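Local structure of adhesin competence repressor (Streptococcus pyogenes serotype M3, 5JLU) at the interface of chains A and B. The protein represses transcription as a zinc-responsive regulator of the MarR family, binding DNA through winged helix-turn-helix domains. Numbering follows the deposited sequence. Chains: chain A/B, Adhesin competence repressor.

Contact 1: the interface of chains A and B. Residues chain A 125-126, 137, 140-141, 144; chain B 10-11, 14, 140.
B:Phe140 reaches across into chain A at the apolar, all-helical dimerisation interface typical of MarR proteins, where the N- and C-terminal helices of two copies interlock to hold the dimer together. With CG anti to the backbone N (chi1 171°), the ring is directed in among side chains of helices 105-127 and 131-149 of the other chain. A:Val137 covers one face: its CG1 methyl lies over the middle of the B:Phe140 ring, 3.9 Å from the centroid, a CH-pi contact that a compact branched residue makes well. A:Leu125 CD2 meets the ring at B:Phe140 CE1, 3.8 Å away. The two symmetry-related phenylalanines cross obliquely and meet edge to edge, A:Phe140 CD2 standing 3.9 Å from B:Phe140 CD2, so the rings do not stack. Further along, the branches of A:Val141 part: CG1 touches B:Leu11 CD2 at 4.0 Å, whereas CG2 packs 3.9 Å from B:Lys10 CB and also meets CD, using the aliphatic part of the lysine. A:Phe144 CD2 then meets the forked end of B:Leu14, 3.9 Å from its CD2. With no polar pair across the patch, shape and hydrophobic burial bind it. Leucine, valine and phenylalanine suit such a core, which joins the two subunits and probably helps to set the relation between their DNA-binding domains.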
# COMPACT_ATOMS: atom_id res chain seq x y z
N LEU A 125 11.20 2.26 -16.41
CA LEU A 125 9.87 2.46 -16.92
C LEU A 125 9.66 3.89 -17.46
O LEU A 125 9.03 4.11 -18.48
CB LEU A 125 8.98 2.11 -15.79
CG LEU A 125 7.59 2.42 -15.43
CD1 LEU A 125 7.39 1.66 -14.09
CD2 LEU A 125 7.38 3.91 -15.24
N LEU A 126 10.22 4.87 -16.75
CA LEU A 126 10.17 6.21 -17.16
C LEU A 126 10.89 6.40 -18.54
O LEU A 126 10.38 7.10 -19.44
CB LEU A 126 10.75 7.06 -16.03
CG LEU A 126 9.84 7.12 -14.79
CD1 LEU A 126 10.56 7.83 -13.64
CD2 LEU A 126 8.53 7.80 -15.03
N VAL A 137 3.78 13.21 -17.06
CA VAL A 137 3.87 12.21 -16.03
C VAL A 137 4.20 12.88 -14.70
O VAL A 137 3.55 12.59 -13.72
CB VAL A 137 4.85 11.10 -16.39
CG1 VAL A 137 5.14 10.23 -15.17
CG2 VAL A 137 4.31 10.29 -17.56
N PHE A 140 1.20 14.63 -13.43
CA PHE A 140 0.28 13.64 -12.85
C PHE A 140 0.72 13.11 -11.47
O PHE A 140 -0.06 13.15 -10.50
CB PHE A 140 0.06 12.49 -13.83
CG PHE A 140 -0.69 11.36 -13.25
CD1 PHE A 140 -2.02 11.50 -12.92
CD2 PHE A 140 -0.05 10.15 -13.01
CE1 PHE A 140 -2.70 10.45 -12.34
CE2 PHE A 140 -0.71 9.10 -12.41
CZ PHE A 140 -2.04 9.26 -12.08
N VAL A 141 1.97 12.68 -11.32
CA VAL A 141 2.37 12.06 -10.05
C VAL A 141 2.33 13.07 -8.95
O VAL A 141 1.98 12.72 -7.81
CB VAL A 141 3.71 11.28 -10.05
CG1 VAL A 141 3.73 10.25 -11.15
CG2 VAL A 141 4.92 12.17 -10.17
N PHE A 144 -1.43 13.65 -7.95
CA PHE A 144 -1.91 12.42 -7.35
C PHE A 144 -1.40 12.33 -5.92
O PHE A 144 -2.16 12.08 -5.02
CB PHE A 144 -1.47 11.24 -8.21
CG PHE A 144 -2.10 9.95 -7.86
CD1 PHE A 144 -3.22 9.85 -7.07
CD2 PHE A 144 -1.56 8.81 -8.35
CE1 PHE A 144 -3.79 8.62 -6.80
CE2 PHE A 144 -2.12 7.57 -8.05
CZ PHE A 144 -3.24 7.48 -7.29
N LYS B 10 9.90 10.66 -7.01
CA LYS B 10 8.53 10.95 -6.73
C LYS B 10 7.70 9.71 -6.82
O LYS B 10 6.70 9.65 -6.11
CB LYS B 10 7.92 11.96 -7.69
CG LYS B 10 8.63 13.30 -7.65
CD LYS B 10 7.86 14.26 -8.54
CE LYS B 10 8.58 15.59 -8.62
NZ LYS B 10 7.60 16.69 -8.80
N LEU B 11 8.01 8.79 -7.75
CA LEU B 11 7.25 7.57 -7.78
C LEU B 11 7.45 6.76 -6.48
O LEU B 11 6.50 6.22 -5.95
CB LEU B 11 7.56 6.68 -8.97
CG LEU B 11 6.95 6.96 -10.32
CD1 LEU B 11 7.49 5.96 -11.34
CD2 LEU B 11 5.44 6.82 -10.21
N LEU B 14 5.42 8.23 -3.98
CA LEU B 14 4.02 7.96 -4.22
C LEU B 14 3.67 6.60 -3.66
O LEU B 14 2.74 6.47 -2.91
CB LEU B 14 3.69 8.06 -5.70
CG LEU B 14 2.24 7.81 -6.10
CD1 LEU B 14 1.28 8.83 -5.49
CD2 LEU B 14 2.18 7.88 -7.61
N PHE B 140 1.14 5.79 -18.99
CA PHE B 140 1.92 5.65 -17.77
C PHE B 140 1.31 4.66 -16.75
O PHE B 140 1.99 3.72 -16.29
CB PHE B 140 2.17 7.01 -17.13
CG PHE B 140 2.78 6.93 -15.79
CD1 PHE B 140 4.07 6.48 -15.64
CD2 PHE B 140 2.04 7.28 -14.67
CE1 PHE B 140 4.62 6.37 -14.38
CE2 PHE B 140 2.57 7.16 -13.40
CZ PHE B 140 3.86 6.70 -13.27

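Contact 2: the interface of chains A and B. Residues chain A 133, 136-137; chain B 133, 136-137.
Apolar contact alone joins A:Ile136 and B:Ile136 with their neighbours, for no nitrogen or oxygen of one chain comes within bonding distance of one in the other. The two isoleucines meet about the two-fold axis, their side chains crossing at about a right angle with the CD1 methyls tip to tip. A:Ile136 CD1 and B:Ile136 CD1 are modelled 3.2 Å apart, tighter than usual van der Waals contact, so the exact spacing should not be pressed. CG1 lies beside the backbone N (chi1 -67°), while CG2 is anti to it, and the two branches find different neighbours. A:Ile136 CD1 lies 4.1 Å from B:Glu133 CG, and A:Ile136 CG2 is 4.1 Å from B:Glu133 CB. The branched isoleucine thus spans the aliphatic stem of the opposite glutamate, which contributes methylenes here while its carboxylate makes no bond across the patch. One residue further along the helix, the CG2 methyl of A:Val137 approaches B:Ile136 CG2 at the same 4.1 Å. Each of these pairs recurs with the chains exchanged. Beta-branched isoleucine and valine offer short, stiff methyl-bearing surfaces suited to close helix pairing. All six residues belong to the early turns of the C-terminal helix 131-149 in the two chains, just after the turn from helix 105-127, at the end of the dimer distant from the DNA-binding domains.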
# COMPACT_ATOMS: atom_id res chain seq x y z
N GLU A 133 6.58 13.75 -22.86
CA GLU A 133 5.69 12.89 -22.10
C GLU A 133 5.98 13.01 -20.58
O GLU A 133 5.08 13.32 -19.79
CB GLU A 133 5.75 11.45 -22.65
CG GLU A 133 5.13 11.34 -24.04
CD GLU A 133 5.40 10.01 -24.76
OE1 GLU A 133 6.41 9.30 -24.44
OE2 GLU A 133 4.58 9.68 -25.65
N ILE A 136 4.30 15.61 -18.33
CA ILE A 136 2.93 15.29 -18.02
C ILE A 136 2.91 14.20 -16.94
O ILE A 136 2.12 14.27 -16.02
CB ILE A 136 2.23 14.82 -19.24
CG1 ILE A 136 2.11 16.00 -20.22
CG2 ILE A 136 0.84 14.26 -18.93
CD1 ILE A 136 1.85 15.51 -21.62
N VAL A 137 3.78 13.21 -17.06
CA VAL A 137 3.87 12.21 -16.03
C VAL A 137 4.20 12.88 -14.70
O VAL A 137 3.55 12.59 -13.72
CB VAL A 137 4.85 11.10 -16.39
CG1 VAL A 137 5.14 10.23 -15.17
CG2 VAL A 137 4.31 10.29 -17.56
N GLU B 133 -3.29 14.99 -22.79
CA GLU B 133 -2.54 14.63 -21.60
C GLU B 133 -2.98 13.23 -21.09
O GLU B 133 -2.15 12.33 -20.93
CB GLU B 133 -2.65 15.75 -20.55
CG GLU B 133 -1.89 17.01 -20.97
CD GLU B 133 -2.18 18.25 -20.12
OE1 GLU B 133 -3.26 18.33 -19.44
OE2 GLU B 133 -1.29 19.14 -20.12
N ILE B 136 -1.38 9.97 -22.29
CA ILE B 136 -0.08 9.74 -21.73
C ILE B 136 -0.23 9.24 -20.29
O ILE B 136 0.46 8.34 -19.88
CB ILE B 136 0.72 11.00 -21.76
CG1 ILE B 136 1.01 11.36 -23.23
CG2 ILE B 136 2.03 10.87 -20.97
CD1 ILE B 136 1.39 12.81 -23.35
N VAL B 137 -1.15 9.84 -19.54
CA VAL B 137 -1.41 9.35 -18.21
C VAL B 137 -1.83 7.88 -18.28
O VAL B 137 -1.31 7.09 -17.53
CB VAL B 137 -2.42 10.22 -17.47
CG1 VAL B 137 -2.88 9.53 -16.19
CG2 VAL B 137 -1.81 11.59 -17.18

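Contact 3: the interface of chains A and B. Residues chain A 19-20, 23-24; chain B 40-42.
The N-terminal end of helix 41-52 in chain B is capped by a side chain of the other subunit, A:Glu23, from the last turn of helix 7-23. The glutamate chain is extended beyond CG (chi2 179°), long enough to present both carboxylate oxygens to the start of the partner helix. A:Glu23 OE1 accepts from the backbone N of B:Asn41 at 2.9 Å, and its OE2 from that of B:Thr42, also at 2.9 Å, each through its syn lone pair, so the carboxylate bridges two successive amides. Side chains add a second bond to each oxygen. The amide ND2 of B:Asn41 meets OE1 of A:Glu23 from above the carboxylate plane, 49° out of it, at 3.0 Å. The hydroxyl OG1 of B:Thr42 donates to OE2 of A:Glu23 nearly along the C-O axis at 2.6 Å. That B:Thr42 OG1 also accepts a nearly straight bond (165° at H) from A:Asn24 ND2, 3.0 Å away, and lies close to the asparagine amide plane. A:Asn24 ND2 also donates a hydrogen bond to the backbone carbonyl A:Leu20 O, 2.6 Å away, on a lone pair, which helps to hold the amide. A:Leu20 CD2 packs against B:Thr42 CA at 3.6 Å, and A:Leu19 CD1 lies beside the amide of B:Asn41, apolar flanks to the polar cap. The helix dipole would probably complement a negative carboxylate. The cap ties one subunit's N-terminal helix to the other's helix 41-52, and so may couple dimer geometry to DNA-binding domain placement.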
# COMPACT_ATOMS: atom_id res chain seq x y z
N LEU A 19 -1.18 -2.14 -2.74
CA LEU A 19 -1.53 -2.68 -1.42
C LEU A 19 -1.38 -4.23 -1.38
O LEU A 19 -0.74 -4.78 -0.45
CB LEU A 19 -2.91 -2.19 -0.99
CG LEU A 19 -3.10 -0.66 -0.81
CD1 LEU A 19 -4.52 -0.26 -0.45
CD2 LEU A 19 -2.17 -0.16 0.29
N LEU A 20 -1.87 -4.92 -2.41
CA LEU A 20 -1.84 -6.38 -2.43
C LEU A 20 -0.46 -7.00 -2.52
O LEU A 20 -0.21 -8.11 -1.97
CB LEU A 20 -2.67 -6.95 -3.55
CG LEU A 20 -4.15 -6.56 -3.46
CD1 LEU A 20 -4.82 -7.02 -4.77
CD2 LEU A 20 -4.84 -7.11 -2.25
N GLU A 23 1.27 -6.67 0.89
CA GLU A 23 0.80 -7.74 1.82
C GLU A 23 1.22 -9.14 1.44
O GLU A 23 1.26 -10.03 2.25
CB GLU A 23 -0.72 -7.75 1.92
CG GLU A 23 -1.24 -6.58 2.72
CD GLU A 23 -2.74 -6.57 2.79
OE1 GLU A 23 -3.18 -5.68 3.53
OE2 GLU A 23 -3.47 -7.41 2.14
N ASN A 24 1.43 -9.37 0.17
CA ASN A 24 1.72 -10.71 -0.24
C ASN A 24 3.24 -10.77 -0.38
O ASN A 24 3.89 -10.59 0.65
CB ASN A 24 0.72 -11.09 -1.33
CG ASN A 24 -0.72 -11.11 -0.73
OD1 ASN A 24 -0.98 -11.94 0.15
ND2 ASN A 24 -1.57 -10.13 -1.05
N THR B 40 -7.20 -7.46 6.38
CA THR B 40 -6.19 -6.98 5.42
C THR B 40 -6.85 -6.55 4.14
O THR B 40 -7.97 -6.91 3.86
CB THR B 40 -5.23 -8.10 5.07
OG1 THR B 40 -5.98 -9.19 4.44
CG2 THR B 40 -4.56 -8.58 6.37
N ASN B 41 -6.11 -5.83 3.32
CA ASN B 41 -6.65 -5.40 2.04
C ASN B 41 -7.00 -6.60 1.17
O ASN B 41 -8.00 -6.59 0.45
CB ASN B 41 -5.66 -4.50 1.32
CG ASN B 41 -5.49 -3.17 2.05
OD1 ASN B 41 -6.32 -2.25 1.93
ND2 ASN B 41 -4.43 -3.07 2.84
N THR B 42 -6.22 -7.64 1.31
CA THR B 42 -6.42 -8.84 0.52
C THR B 42 -7.77 -9.38 0.88
O THR B 42 -8.54 -9.72 0.03
CB THR B 42 -5.36 -9.89 0.84
OG1 THR B 42 -4.09 -9.39 0.49
CG2 THR B 42 -5.58 -11.17 0.10

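Contacts 1 and 2 adjoin, their C-alpha centres about 9 Å apart, and share A:Val137; both use helix 131-149 of each chain. Contact 3 lies about 22 Å from contact 1 and 28 Å from contact 2, toward the DNA-binding domains. Helix 7-23 links it to contact 1: in each chain its early turns pack in the apolar core and its last turn, by the two-fold, caps the partner's helix 41-52. The dimer is thus fastened by hydrophobic packing at one end and directional bonds at the other. Helix 41-52 also carries the zinc ligand B:His45, so contact 3 may relate metal binding to subunit arrangement.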